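Tryptophan halogenase (PDB 2PYX) probably acts as an FAD-dependent halogenase of the flavin monooxygenase type, with a predicted site for tryptophan. Local coordinates at residues Ala28-Asp33 with Pro41-Thr46; Cys142-Leu147 with Phe164-Gly169; Arg339-Gln344 with Arg392-Tyr397. One frame throughout, in Å; residues are numbered along the deposited sequence.

Interaction 1 (Ala28-Asp33 with Pro41-Thr46)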
ATOM      1  N   ALA A  28      11.548  10.276  15.271  1.00 10.88           N
ATOM      2  CA  ALA A  28      11.421  11.603  14.684  1.00 12.30           C
ATOM      3  C   ALA A  28      10.344  12.422  15.416  1.00 11.78           C
ATOM      4  O   ALA A  28      10.501  13.641  15.657  1.00 13.45           O
ATOM      5  CB  ALA A  28      11.127  11.517  13.194  1.00 13.17           C
ATOM      6  N   GLU A  29       9.233  11.784  15.764  1.00 10.86           N
ATOM      7  CA  GLU A  29       8.122  12.495  16.402  1.00 11.11           C
ATOM      8  C   GLU A  29       8.454  12.940  17.823  1.00 10.91           C
ATOM      9  O   GLU A  29       8.049  14.026  18.210  1.00 13.66           O
ATOM     10  CB  GLU A  29       6.833  11.656  16.380  1.00 11.01           C
ATOM     11  CG  GLU A  29       5.657  12.250  17.092  1.00 14.47           C
ATOM     12  CD  GLU A  29       5.117  13.517  16.460  1.00 21.54           C
ATOM     13  OE1 GLU A  29       5.593  13.968  15.395  1.00 17.84           O
ATOM     14  OE2 GLU A  29       4.191  14.093  17.062  1.00 25.44           O
ATOM     15  N   HIS A  30       9.171  12.102  18.580  1.00 10.22           N
ATOM     16  CA  HIS A  30       9.365  12.381  20.014  1.00 10.00           C
ATOM     17  C   HIS A  30      10.750  12.867  20.429  1.00 11.14           C
ATOM     18  O   HIS A  30      10.877  13.553  21.441  1.00 12.74           O
ATOM     19  CB  HIS A  30       8.997  11.142  20.829  1.00 11.60           C
ATOM     20  CG  HIS A  30       7.531  10.859  20.762  1.00 10.97           C
ATOM     21  ND1 HIS A  30       6.611  11.552  21.515  1.00 13.23           N
ATOM     22  CD2 HIS A  30       6.827  10.057  19.932  1.00 13.45           C
ATOM     23  CE1 HIS A  30       5.397  11.147  21.183  1.00 12.13           C
ATOM     24  NE2 HIS A  30       5.494  10.262  20.204  1.00 12.76           N
ATOM     25  N   ASN A  31      11.753  12.523  19.638  1.00  9.61           N
ATOM     26  CA  ASN A  31      13.161  12.714  20.015  1.00 10.69           C
ATOM     27  C   ASN A  31      13.938  13.761  19.216  1.00 12.73           C
ATOM     28  O   ASN A  31      15.081  14.034  19.559  1.00 12.87           O
ATOM     29  CB  ASN A  31      13.881  11.372  19.939  1.00  9.76           C
ATOM     30  CG  ASN A  31      13.404  10.386  20.995  1.00 10.68           C
ATOM     31  OD1 ASN A  31      12.542  10.713  21.834  1.00 11.26           O
ATOM     32  ND2 ASN A  31      13.994   9.180  20.997  1.00 11.79           N
ATOM     33  N   VAL A  32      13.319  14.343  18.185  1.00 12.56           N
ATOM     34  CA  VAL A  32      13.994  15.242  17.217  1.00 14.29           C
ATOM     35  C   VAL A  32      13.200  16.546  17.064  1.00 16.04           C
ATOM     36  O   VAL A  32      11.962  16.543  17.037  1.00 16.38           O
ATOM     37  CB  VAL A  32      14.092  14.575  15.845  1.00 16.39           C
ATOM     38  CG1 VAL A  32      14.690  15.515  14.824  1.00 17.60           C
ATOM     39  CG2 VAL A  32      14.879  13.321  15.940  1.00 15.78           C
ATOM     40  N   ASP A  33      13.914  17.669  16.999  1.00 13.93           N
ATOM     41  CA  ASP A  33      13.338  18.985  16.730  1.00 17.02           C
ATOM     42  C   ASP A  33      14.244  19.630  15.687  1.00 18.06           C
ATOM     43  O   ASP A  33      15.456  19.712  15.880  1.00 17.35           O
ATOM     44  CB  ASP A  33      13.268  19.851  17.994  1.00 16.61           C
ATOM     45  CG  ASP A  33      12.448  21.157  17.812  1.00 14.95           C
ATOM     46  OD1 ASP A  33      11.444  21.119  17.019  1.00 32.85           O
ATOM     47  OD2 ASP A  33      12.712  22.185  18.495  1.00 18.80           O
ATOM     48  N   PRO A  41      16.679  12.218  25.229  1.00 19.65           N
ATOM     49  CA  PRO A  41      15.411  12.091  24.506  1.00 18.35           C
ATOM     50  C   PRO A  41      14.318  11.402  25.304  1.00 15.64           C
ATOM     51  O   PRO A  41      14.590  10.630  26.227  1.00 16.72           O
ATOM     52  CB  PRO A  41      15.792  11.240  23.312  1.00 21.59           C
ATOM     53  CG  PRO A  41      16.902  10.406  23.790  1.00 27.73           C
ATOM     54  CD  PRO A  41      17.669  11.222  24.779  1.00 21.87           C
ATOM     55  N   LYS A  42      13.079  11.685  24.913  1.00 12.28           N
ATOM     56  CA  LYS A  42      11.943  11.081  25.557  1.00 11.97           C
ATOM     57  C   LYS A  42      11.969   9.564  25.513  1.00 12.71           C
ATOM     58  O   LYS A  42      11.769   8.902  26.549  1.00 13.10           O
ATOM     59  CB  LYS A  42      10.628  11.568  24.916  1.00 10.91           C
ATOM     60  CG  LYS A  42       9.388  11.143  25.689  1.00 14.05           C
ATOM     61  CD  LYS A  42       8.098  11.445  24.944  1.00 12.78           C
ATOM     62  CE  LYS A  42       7.867  12.879  24.700  1.00 16.21           C
ATOM     63  NZ  LYS A  42       6.529  13.116  23.992  1.00 16.10           N
ATOM     64  N   LEU A  43      12.126   9.007  24.308  1.00 11.30           N
ATOM     65  CA  LEU A  43      11.957   7.594  24.094  1.00 10.92           C
ATOM     66  C   LEU A  43      13.300   6.905  23.943  1.00 11.19           C
ATOM     67  O   LEU A  43      14.193   7.405  23.242  1.00 12.83           O
ATOM     68  CB  LEU A  43      11.172   7.288  22.807  1.00 10.99           C
ATOM     69  CG  LEU A  43       9.766   7.880  22.729  1.00 11.11           C
ATOM     70  CD1 LEU A  43       9.119   7.414  21.443  1.00 10.19           C
ATOM     71  CD2 LEU A  43       8.926   7.507  23.926  1.00 13.17           C
ATOM     72  N   ASN A  44      13.385   5.734  24.546  1.00 12.44           N
ATOM     73  CA  ASN A  44      14.528   4.848  24.391  0.50 11.94           C
ATOM     74  C   ASN A  44      14.046   3.684  23.549  1.00 11.74           C
ATOM     75  O   ASN A  44      13.318   2.806  24.025  1.00 12.36           O
ATOM     76  CB  ASN A  44      15.052   4.366  25.749  0.50 12.96           C
ATOM     77  CG  ASN A  44      16.317   3.515  25.622  0.50 10.02           C
ATOM     78  OD1 ASN A  44      17.099   3.687  24.695  0.50 15.10           O
ATOM     79  ND2 ASN A  44      16.502   2.578  26.557  0.50 15.99           N
ATOM     80  N   ILE A  45      14.413   3.714  22.272  1.00 12.14           N
ATOM     81  CA  ILE A  45      13.914   2.754  21.299  1.00 11.72           C
ATOM     82  C   ILE A  45      15.011   1.744  20.937  1.00 12.38           C
ATOM     83  O   ILE A  45      16.110   2.136  20.547  1.00 11.89           O
ATOM     84  CB  ILE A  45      13.463   3.479  20.025  1.00 12.25           C
ATOM     85  CG1 ILE A  45      12.415   4.557  20.308  1.00 12.09           C
ATOM     86  CG2 ILE A  45      12.945   2.459  18.995  1.00 11.97           C
ATOM     87  CD1 ILE A  45      12.334   5.545  19.189  1.00 12.13           C
ATOM     88  N   THR A  46      14.714   0.462  21.112  1.00 11.06           N
ATOM     89  CA  THR A  46      15.598  -0.630  20.753  1.00 13.13           C
ATOM     90  C   THR A  46      14.883  -1.532  19.750  1.00 12.60           C
ATOM     91  O   THR A  46      13.730  -1.925  19.966  1.00 13.56           O
ATOM     92  CB  THR A  46      15.987  -1.447  22.004  1.00 14.15           C
ATOM     93  OG1 THR A  46      16.637  -0.598  22.971  1.00 13.79           O
ATOM     94  CG2 THR A  46      16.899  -2.642  21.641  1.00 17.08           C
TER
HETATM   95  O   HOH W   1      12.834  14.047  23.244  1.00 13.91           O
HETATM   96  O   HOH W   2       8.671  15.106  22.387  1.00 16.23           O
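N31 meets the backbone of L43 through both ends of its carboxamide. OD1 accepts the L43 N-H at 3.0 Å (L43 N to N31 OD1), a nearly straight bond (170°) lying in the amide plane on a lone pair. ND2 donates to the L43 carbonyl (N31 ND2 to L43 O 2.9 Å), tilted somewhat from both planes. Gripped on both atoms, the amide can hardly turn over, and the CB of P41 packs against its carbon (N31 CG to P41 CB 3.4 Å). An alanine here would probably leave the N-H and C=O of L43 without these mates and open a gap where the amide lay against P41 CB. N31 lies just before strand 32-33, and L43 leads into strand 44-49, so the amide pair joins the segment carrying the first helix of what is probably a Rossmann-type, FAD-binding fold to the second parallel strand of its sheet. One residue earlier on each segment, K42 reaches H30: a bend at chi3 (-63°) turns CE toward the imidazole, and NZ beyond it donates in plane at the ring edge to H30 ND1 at 2.9 Å. The other ring nitrogen, NE2, is bonded to A376 O, which fixes the rotation of the imidazole. L43, apolar and buried, sets CD1 against H30 CB (3.8 Å). One water bridges H30 O and K42 N.

Interaction 2 (Cys142-Leu147 with Phe164-Gly169)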
ATOM      1  N   CYS A 142      -9.156  13.832 -14.150  1.00 14.27           N
ATOM      2  CA  CYS A 142      -7.767  13.963 -13.754  0.50 14.14           C
ATOM      3  C   CYS A 142      -6.889  13.997 -14.980  1.00 15.82           C
ATOM      4  O   CYS A 142      -7.344  13.774 -16.093  1.00 17.03           O
ATOM      5  CB  CYS A 142      -7.321  12.851 -12.774  0.50 12.10           C
ATOM      6  SG  CYS A 142      -6.903  11.237 -13.559  0.50  9.51           S
ATOM      7  N   SER A 143      -5.641  14.393 -14.773  1.00 14.79           N
ATOM      8  CA  SER A 143      -4.688  14.447 -15.888  1.00 13.06           C
ATOM      9  C   SER A 143      -3.846  13.182 -15.977  1.00 15.53           C
ATOM     10  O   SER A 143      -3.243  12.895 -17.003  1.00 14.82           O
ATOM     11  CB  SER A 143      -3.778  15.687 -15.781  1.00 16.33           C
ATOM     12  OG  SER A 143      -2.985  15.648 -14.612  1.00 18.81           O
ATOM     13  N   GLN A 144      -3.818  12.376 -14.915  1.00 17.25           N
ATOM     14  CA  GLN A 144      -2.906  11.228 -14.878  1.00 16.98           C
ATOM     15  C   GLN A 144      -3.211  10.123 -15.851  1.00 18.68           C
ATOM     16  O   GLN A 144      -2.328   9.352 -16.226  1.00 19.85           O
ATOM     17  CB  GLN A 144      -2.869  10.629 -13.464  1.00 17.51           C
ATOM     18  CG  GLN A 144      -1.887  11.326 -12.620  1.00 16.99           C
ATOM     19  CD  GLN A 144      -1.776  10.805 -11.196  1.00 14.84           C
ATOM     20  OE1 GLN A 144      -2.766  10.413 -10.613  1.00 14.41           O
ATOM     21  NE2 GLN A 144      -0.568  10.886 -10.615  1.00 13.31           N
ATOM     22  N   GLN A 145      -4.463   9.974 -16.254  1.00 18.87           N
ATOM     23  CA  GLN A 145      -4.784   8.915 -17.215  1.00 19.58           C
ATOM     24  C   GLN A 145      -3.985   9.151 -18.485  1.00 19.61           C
ATOM     25  O   GLN A 145      -3.204   8.295 -18.904  1.00 22.74           O
ATOM     26  CB  GLN A 145      -6.281   8.819 -17.507  1.00 20.44           C
ATOM     27  CG  GLN A 145      -6.717   7.824 -18.590  1.00 25.61           C
ATOM     28  CD  GLN A 145      -6.236   6.382 -18.329  1.00 27.78           C
ATOM     29  OE1 GLN A 145      -5.059   6.145 -18.033  1.00 38.15           O
ATOM     30  NE2 GLN A 145      -7.142   5.432 -18.434  1.00 40.49           N
ATOM     31  N   VAL A 146      -4.121  10.354 -19.033  1.00 19.11           N
ATOM     32  CA  VAL A 146      -3.419  10.733 -20.250  1.00 17.66           C
ATOM     33  C   VAL A 146      -1.900  10.747 -20.042  1.00 15.98           C
ATOM     34  O   VAL A 146      -1.172  10.219 -20.870  1.00 17.37           O
ATOM     35  CB  VAL A 146      -3.935  12.102 -20.776  1.00 18.34           C
ATOM     36  CG1 VAL A 146      -3.037  12.606 -21.881  1.00 20.57           C
ATOM     37  CG2 VAL A 146      -5.382  11.968 -21.257  1.00 21.81           C
ATOM     38  N   LEU A 147      -1.429  11.310 -18.928  1.00 14.65           N
ATOM     39  CA  LEU A 147      -0.006  11.469 -18.714  1.00 13.53           C
ATOM     40  C   LEU A 147       0.705  10.131 -18.494  1.00 14.99           C
ATOM     41  O   LEU A 147       1.788   9.898 -18.997  1.00 13.70           O
ATOM     42  CB  LEU A 147       0.242  12.435 -17.557  1.00 14.32           C
ATOM     43  CG  LEU A 147      -0.356  13.839 -17.779  1.00 14.44           C
ATOM     44  CD1 LEU A 147      -0.334  14.698 -16.528  1.00 15.44           C
ATOM     45  CD2 LEU A 147       0.364  14.568 -18.887  1.00 18.60           C
ATOM     46  N   PHE A 164       5.196  17.853  -6.044  1.00 16.20           N
ATOM     47  CA  PHE A 164       4.687  17.199  -7.217  1.00 16.29           C
ATOM     48  C   PHE A 164       3.847  18.091  -8.085  1.00 15.07           C
ATOM     49  O   PHE A 164       3.300  19.086  -7.604  1.00 16.81           O
ATOM     50  CB  PHE A 164       3.897  15.926  -6.817  1.00 15.79           C
ATOM     51  CG  PHE A 164       2.724  16.166  -5.919  1.00 14.60           C
ATOM     52  CD1 PHE A 164       1.500  16.567  -6.442  1.00 15.70           C
ATOM     53  CD2 PHE A 164       2.825  15.996  -4.546  1.00 17.57           C
ATOM     54  CE1 PHE A 164       0.400  16.785  -5.617  1.00 17.91           C
ATOM     55  CE2 PHE A 164       1.719  16.222  -3.721  1.00 17.54           C
ATOM     56  CZ  PHE A 164       0.514  16.600  -4.259  1.00 19.55           C
ATOM     57  N   GLN A 165       3.759  17.701  -9.357  1.00 17.09           N
ATOM     58  CA  GLN A 165       2.759  18.213 -10.270  1.00 16.55           C
ATOM     59  C   GLN A 165       1.504  17.356 -10.238  1.00 17.73           C
ATOM     60  O   GLN A 165       0.396  17.871 -10.247  1.00 19.41           O
ATOM     61  CB  GLN A 165       3.373  18.383 -11.648  1.00 18.75           C
ATOM     62  CG  GLN A 165       4.351  19.574 -11.614  1.00 22.84           C
ATOM     63  CD  GLN A 165       5.269  19.631 -12.798  1.00 33.06           C
ATOM     64  OE1 GLN A 165       4.997  20.322 -13.780  1.00 40.23           O
ATOM     65  NE2 GLN A 165       6.362  18.908 -12.727  1.00 22.38           N
ATOM     66  N   ASN A 166       1.682  16.045 -10.134  1.00 13.67           N
ATOM     67  CA  ASN A 166       0.576  15.124  -9.855  1.00 12.87           C
ATOM     68  C   ASN A 166       1.019  14.184  -8.723  1.00 13.47           C
ATOM     69  O   ASN A 166       2.186  13.822  -8.657  1.00 12.65           O
ATOM     70  CB  ASN A 166       0.196  14.288 -11.070  1.00 13.60           C
ATOM     71  CG  ASN A 166      -0.740  15.006 -12.010  1.00 17.32           C
ATOM     72  OD1 ASN A 166      -1.713  15.614 -11.589  1.00 17.76           O
ATOM     73  ND2 ASN A 166      -0.485  14.874 -13.300  1.00 14.59           N
ATOM     74  N   ASN A 167       0.106  13.814  -7.835  1.00 12.84           N
ATOM     75  CA  ASN A 167       0.484  13.044  -6.631  1.00 12.80           C
ATOM     76  C   ASN A 167       1.082  11.701  -7.007  1.00 11.04           C
ATOM     77  O   ASN A 167       0.667  11.063  -7.987  1.00 12.29           O
ATOM     78  CB  ASN A 167      -0.719  12.831  -5.699  1.00 12.78           C
ATOM     79  CG  ASN A 167      -0.330  12.636  -4.226  1.00 10.94           C
ATOM     80  OD1 ASN A 167       0.846  12.654  -3.881  1.00 14.26           O
ATOM     81  ND2 ASN A 167      -1.327  12.498  -3.360  1.00 16.38           N
ATOM     82  N   TYR A 168       2.036  11.273  -6.200  1.00 10.36           N
ATOM     83  CA  TYR A 168       2.789  10.074  -6.476  1.00  9.78           C
ATOM     84  C   TYR A 168       3.251   9.394  -5.213  1.00 10.94           C
ATOM     85  O   TYR A 168       3.408  10.023  -4.174  1.00 10.29           O
ATOM     86  CB  TYR A 168       3.999  10.359  -7.372  1.00 10.32           C
ATOM     87  CG  TYR A 168       5.126  11.152  -6.754  1.00  9.29           C
ATOM     88  CD1 TYR A 168       5.127  12.555  -6.794  1.00 11.11           C
ATOM     89  CD2 TYR A 168       6.216  10.530  -6.165  1.00 11.48           C
ATOM     90  CE1 TYR A 168       6.151  13.281  -6.242  1.00  9.83           C
ATOM     91  CE2 TYR A 168       7.243  11.249  -5.615  1.00 10.32           C
ATOM     92  CZ  TYR A 168       7.212  12.632  -5.632  1.00 11.74           C
ATOM     93  OH  TYR A 168       8.266  13.351  -5.085  1.00 11.10           O
ATOM     94  N   GLY A 169       3.393   8.071  -5.332  1.00 11.16           N
ATOM     95  CA  GLY A 169       4.198   7.260  -4.418  1.00 10.68           C
ATOM     96  C   GLY A 169       5.354   6.650  -5.201  1.00 10.90           C
ATOM     97  O   GLY A 169       5.808   7.200  -6.208  1.00 10.42           O
TER
HETATM   98  O   HOH W   3      -4.343  14.629 -12.145  1.00 18.66           O
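The side chains of Q144 and N166 run past each other in opposite directions, with their amide planes 48° apart. Q144 CG lies beside the amide carbon of N166, while its NE2 comes up against N166 CB (3.5 Å). L147 crosses N166 at about a right angle and brings CD1 close to ND2 (3.2 Å). Among the rings of the loop, F164 has N167 CA over one face, offset toward the rim, and Y168 has N166 O in plane at its edge.

Two hydrogen bonds join the segments. N166 ND2 donates to S143 OG at 2.9 Å, somewhat tilted from its amide plane. Serine suits this place because its hydroxyl is held close to the backbone, OG lying between the backbone N and the carbonyl carbon (chi1 63°). Q144 NE2 donates to N167 O at 2.9 Å, in the plane of that carbonyl. The chain of Q144 is extended beyond CG, with CD anti to CA (chi2 180°), a length that carries the amide from helix 144-149 across to the loop. A water ties the other end of N166 to the same turn, donating to N166 OD1 and accepting from S143 N.

Beyond the pair, N166 OD1 also takes a bond from R500 of helix 484-507, and Q144 is held by Q90 and S114. The loop leads directly into strand 169-172, which pairs with strand 87-95, and the side chain of Q144 is about 9 Å from that of K89, the predicted active-site lysine. Between the segments the bonds join neutral groups, though the charge of R500 would probably polarise the N166 amide; with both ends of each buried carboxamide bonded, flipping of either is disfavoured.

Interaction 3 (Arg339-Gln344 with Arg392-Tyr397)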
ATOM      1  N   ARG A 339      -5.433 -10.021  11.934  1.00 10.57           N
ATOM      2  CA  ARG A 339      -5.676 -10.292  13.332  1.00  9.49           C
ATOM      3  C   ARG A 339      -6.848  -9.469  13.830  1.00 11.22           C
ATOM      4  O   ARG A 339      -7.057  -8.350  13.382  1.00  9.56           O
ATOM      5  CB  ARG A 339      -4.421  -9.991  14.147  1.00 10.44           C
ATOM      6  CG  ARG A 339      -3.237 -10.880  13.834  1.00 10.37           C
ATOM      7  CD  ARG A 339      -3.376 -12.238  14.487  1.00 10.91           C
ATOM      8  NE  ARG A 339      -2.449 -13.159  13.867  1.00 12.01           N
ATOM      9  CZ  ARG A 339      -2.346 -14.446  14.150  1.00 13.58           C
ATOM     10  NH1 ARG A 339      -3.097 -14.990  15.073  1.00 12.41           N
ATOM     11  NH2 ARG A 339      -1.469 -15.187  13.496  1.00 17.01           N
ATOM     12  N   ALA A 340      -7.632  -9.994  14.765  1.00 10.61           N
ATOM     13  CA  ALA A 340      -8.853  -9.294  15.159  1.00 10.97           C
ATOM     14  C   ALA A 340      -8.597  -7.879  15.744  1.00 11.52           C
ATOM     15  O   ALA A 340      -9.461  -7.004  15.656  1.00 11.76           O
ATOM     16  CB  ALA A 340      -9.615 -10.152  16.154  1.00 12.73           C
ATOM     17  N   LYS A 341      -7.448  -7.727  16.407  1.00 10.64           N
ATOM     18  CA  LYS A 341      -6.963  -6.472  16.963  1.00 10.31           C
ATOM     19  C   LYS A 341      -5.504  -6.329  16.534  1.00  9.01           C
ATOM     20  O   LYS A 341      -4.836  -7.351  16.359  1.00 10.86           O
ATOM     21  CB  LYS A 341      -7.002  -6.558  18.508  1.00 12.67           C
ATOM     22  CG  LYS A 341      -8.359  -6.573  19.132  1.00 15.61           C
ATOM     23  CD  LYS A 341      -8.378  -7.142  20.528  1.00 21.35           C
ATOM     24  CE  LYS A 341      -8.069  -6.156  21.548  1.00 27.25           C
ATOM     25  NZ  LYS A 341      -8.416  -6.733  22.907  1.00 17.83           N
ATOM     26  N   CYS A 342      -4.987  -5.116  16.406  1.00  9.13           N
ATOM     27  CA  CYS A 342      -3.530  -4.907  16.260  1.00  9.15           C
ATOM     28  C   CYS A 342      -2.826  -4.610  17.590  1.00  8.61           C
ATOM     29  O   CYS A 342      -1.601  -4.671  17.628  1.00 10.94           O
ATOM     30  CB  CYS A 342      -3.166  -3.787  15.294  1.00  8.88           C
ATOM     31  SG  CYS A 342      -3.611  -2.127  15.792  1.00 11.40           S
ATOM     32  N   TRP A 343      -3.566  -4.320  18.650  1.00  9.43           N
ATOM     33  CA  TRP A 343      -2.981  -3.872  19.910  1.00  8.25           C
ATOM     34  C   TRP A 343      -3.654  -4.633  21.069  1.00  9.16           C
ATOM     35  O   TRP A 343      -4.852  -4.528  21.260  1.00 10.40           O
ATOM     36  CB  TRP A 343      -3.161  -2.369  20.075  1.00  7.84           C
ATOM     37  CG  TRP A 343      -2.399  -1.710  21.180  1.00  8.37           C
ATOM     38  CD1 TRP A 343      -1.928  -2.279  22.329  1.00 10.08           C
ATOM     39  CD2 TRP A 343      -2.052  -0.318  21.228  1.00  7.36           C
ATOM     40  NE1 TRP A 343      -1.283  -1.306  23.098  1.00 11.68           N
ATOM     41  CE2 TRP A 343      -1.352  -0.102  22.452  1.00 10.27           C
ATOM     42  CE3 TRP A 343      -2.276   0.773  20.368  1.00 10.23           C
ATOM     43  CZ2 TRP A 343      -0.877   1.136  22.808  1.00  9.51           C
ATOM     44  CZ3 TRP A 343      -1.795   1.996  20.713  1.00  9.16           C
ATOM     45  CH2 TRP A 343      -1.102   2.176  21.938  1.00  8.93           C
ATOM     46  N   GLN A 344      -2.877  -5.470  21.756  1.00  9.87           N
ATOM     47  CA  GLN A 344      -3.376  -6.272  22.876  1.00 10.10           C
ATOM     48  C   GLN A 344      -2.392  -6.071  24.026  1.00  9.51           C
ATOM     49  O   GLN A 344      -1.186  -6.222  23.839  1.00 10.42           O
ATOM     50  CB  GLN A 344      -3.420  -7.757  22.473  1.00  9.78           C
ATOM     51  CG  GLN A 344      -3.887  -8.704  23.573  1.00 10.85           C
ATOM     52  CD  GLN A 344      -5.324  -8.438  23.959  1.00 12.71           C
ATOM     53  OE1 GLN A 344      -6.248  -8.498  23.124  1.00 15.56           O
ATOM     54  NE2 GLN A 344      -5.540  -8.128  25.237  1.00 15.20           N
ATOM     55  N   ARG A 392      -9.358   2.615  20.834  1.00  8.77           N
ATOM     56  CA  ARG A 392      -9.747   3.454  19.697  1.00  9.51           C
ATOM     57  C   ARG A 392      -8.849   3.183  18.477  1.00  9.30           C
ATOM     58  O   ARG A 392      -9.305   3.231  17.327  1.00 10.81           O
ATOM     59  CB  ARG A 392      -9.827   4.934  20.084  1.00 12.99           C
ATOM     60  CG  ARG A 392      -8.501   5.601  20.379  1.00 10.18           C
ATOM     61  CD  ARG A 392      -8.808   6.897  21.181  1.00 11.75           C
ATOM     62  NE  ARG A 392      -7.659   7.750  21.362  1.00 11.69           N
ATOM     63  CZ  ARG A 392      -7.653   8.856  22.089  1.00 14.46           C
ATOM     64  NH1 ARG A 392      -8.726   9.180  22.780  1.00 13.21           N
ATOM     65  NH2 ARG A 392      -6.546   9.593  22.153  1.00 16.39           N
ATOM     66  N   VAL A 393      -7.586   2.851  18.718  1.00  9.48           N
ATOM     67  CA  VAL A 393      -6.705   2.440  17.627  1.00  7.91           C
ATOM     68  C   VAL A 393      -7.207   1.136  17.014  1.00  9.03           C
ATOM     69  O   VAL A 393      -7.217   0.993  15.757  1.00  9.65           O
ATOM     70  CB  VAL A 393      -5.230   2.331  18.085  1.00  9.98           C
ATOM     71  CG1 VAL A 393      -4.336   1.641  17.050  1.00 10.55           C
ATOM     72  CG2 VAL A 393      -4.709   3.690  18.395  1.00 10.44           C
ATOM     73  N   ASN A 394      -7.595   0.183  17.848  1.00  9.31           N
ATOM     74  CA  ASN A 394      -8.169  -1.063  17.312  1.00  7.61           C
ATOM     75  C   ASN A 394      -9.440  -0.840  16.522  1.00  8.05           C
ATOM     76  O   ASN A 394      -9.656  -1.512  15.522  1.00  9.35           O
ATOM     77  CB  ASN A 394      -8.432  -2.126  18.404  1.00  8.34           C
ATOM     78  CG  ASN A 394      -7.165  -2.794  18.902  1.00  8.80           C
ATOM     79  OD1 ASN A 394      -6.257  -3.118  18.110  1.00  9.32           O
ATOM     80  ND2 ASN A 394      -7.098  -3.061  20.205  1.00  9.91           N
ATOM     81  N   GLU A 395     -10.291   0.070  16.947  1.00  7.55           N
ATOM     82  CA  GLU A 395     -11.520   0.321  16.221  0.50  8.64           C
ATOM     83  C   GLU A 395     -11.169   0.857  14.832  1.00  8.61           C
ATOM     84  O   GLU A 395     -11.739   0.425  13.810  1.00  8.65           O
ATOM     85  CB  GLU A 395     -12.375   1.309  16.985  0.50 10.73           C
ATOM     86  CG  GLU A 395     -13.584   1.761  16.233  0.50  9.03           C
ATOM     87  CD  GLU A 395     -14.474   2.583  17.095  0.50 16.62           C
ATOM     88  OE1 GLU A 395     -14.092   3.723  17.389  0.50 18.71           O
ATOM     89  OE2 GLU A 395     -15.540   2.080  17.496  0.50 23.49           O
ATOM     90  N   ARG A 396     -10.222   1.795  14.761  1.00  7.53           N
ATOM     91  CA  ARG A 396      -9.840   2.372  13.460  1.00  8.15           C
ATOM     92  C   ARG A 396      -9.176   1.318  12.589  1.00  7.11           C
ATOM     93  O   ARG A 396      -9.450   1.246  11.376  1.00  8.20           O
ATOM     94  CB  ARG A 396      -8.898   3.590  13.602  1.00  8.30           C
ATOM     95  CG  ARG A 396      -8.553   4.286  12.309  1.00  9.30           C
ATOM     96  CD  ARG A 396      -9.725   4.919  11.567  1.00 11.66           C
ATOM     97  NE  ARG A 396     -10.407   5.949  12.367  1.00 11.54           N
ATOM     98  CZ  ARG A 396      -9.917   7.151  12.661  1.00 11.26           C
ATOM     99  NH1 ARG A 396      -8.744   7.540  12.256  1.00 11.44           N
ATOM    100  NH2 ARG A 396     -10.637   7.985  13.394  1.00 15.67           N
ATOM    101  N   TYR A 397      -8.327   0.499  13.193  1.00  8.03           N
ATOM    102  CA  TYR A 397      -7.687  -0.633  12.491  1.00  6.82           C
ATOM    103  C   TYR A 397      -8.714  -1.568  11.875  1.00  8.31           C
ATOM    104  O   TYR A 397      -8.596  -1.965  10.684  1.00  9.23           O
ATOM    105  CB  TYR A 397      -6.799  -1.355  13.478  1.00  8.29           C
ATOM    106  CG  TYR A 397      -6.410  -2.754  13.154  1.00  7.42           C
ATOM    107  CD1 TYR A 397      -5.253  -3.022  12.437  1.00  8.03           C
ATOM    108  CD2 TYR A 397      -7.156  -3.825  13.600  1.00  8.78           C
ATOM    109  CE1 TYR A 397      -4.856  -4.356  12.154  1.00  8.32           C
ATOM    110  CE2 TYR A 397      -6.777  -5.134  13.332  1.00  9.19           C
ATOM    111  CZ  TYR A 397      -5.642  -5.396  12.573  1.00  7.98           C
ATOM    112  OH  TYR A 397      -5.214  -6.701  12.310  1.00 10.46           O
TER
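Hydrogen bonds from N394 and Y397, one helical turn apart, hold the backbone of 339-344 against helix 383-413. N394 ND2 donates to W343 O at 2.9 Å, almost straight (177°), in its own amide plane and on a lone pair of the carbonyl. Its OD1 takes two backbone N-H groups: W343 N at 3.0 Å, also in plane on a lone pair, and, weakly, C342 N. Asparagine suits the place because one short amide offers a donor and an acceptor together to the C=O and N-H of one residue, W343. At the other end, Y397 OH donates to R339 O at 2.7 Å. With CG anti to the backbone N (chi1 160°), the ring leaves the helix toward the turn.

The aromatic contacts centre on the same ring. C342 CB sits over one face of Y397, 3.8 Å from the ring centroid, a CH-pi contact, and the backbone N of C342 lies over a face as well. The sulfur approaches obliquely, C342 SG being 4.3 Å from the Y397 centroid, a sulfur-aromatic contact. W401 adds an edge-to-face partner to the tyrosine.

Apolar packing completes the join. V393 CG1 touches C342 SG and meets the edge of the W343 ring (V393 CG1 to W343 CE3 4.0 Å), so that one methyl touches both sulfur and indole. The aliphatic part of K341 lies across N394, while its NZ turns back to Q344 OE1.

Strand 343-344 is outermost at one end of the mixed sheet, probably part of a Rossmann-type, FAD-binding fold, and runs antiparallel to 347-349. The contact thus docks the long helix 383-413 on this edge strand and on the turn leading into it, through an asparagine bonded to backbone on both its amide atoms.

Interactions 1 and 3 both reach the mixed Rossmann-type sheet, 1 through strand 44-49 and 3 through the edge strand 343-344, and their nearest atoms are about 11 Å apart. Interaction 2 stands apart, beside the mixed sheet containing strand 87-95, which carries the predicted active-site lysine; its centre is about 35 Å from that of interaction 1 and about 33 Å from that of interaction 3. Interactions 2 and 3 are buried, whereas interaction 1 is partly exposed, with a solvent-exposed lysine and bridging waters. Each relies on an asparagine, but in interactions 1 and 3 it pairs with backbone, while in interaction 2 it meets a serine. CH-pi and sulfur-aromatic contacts occur in interaction 3.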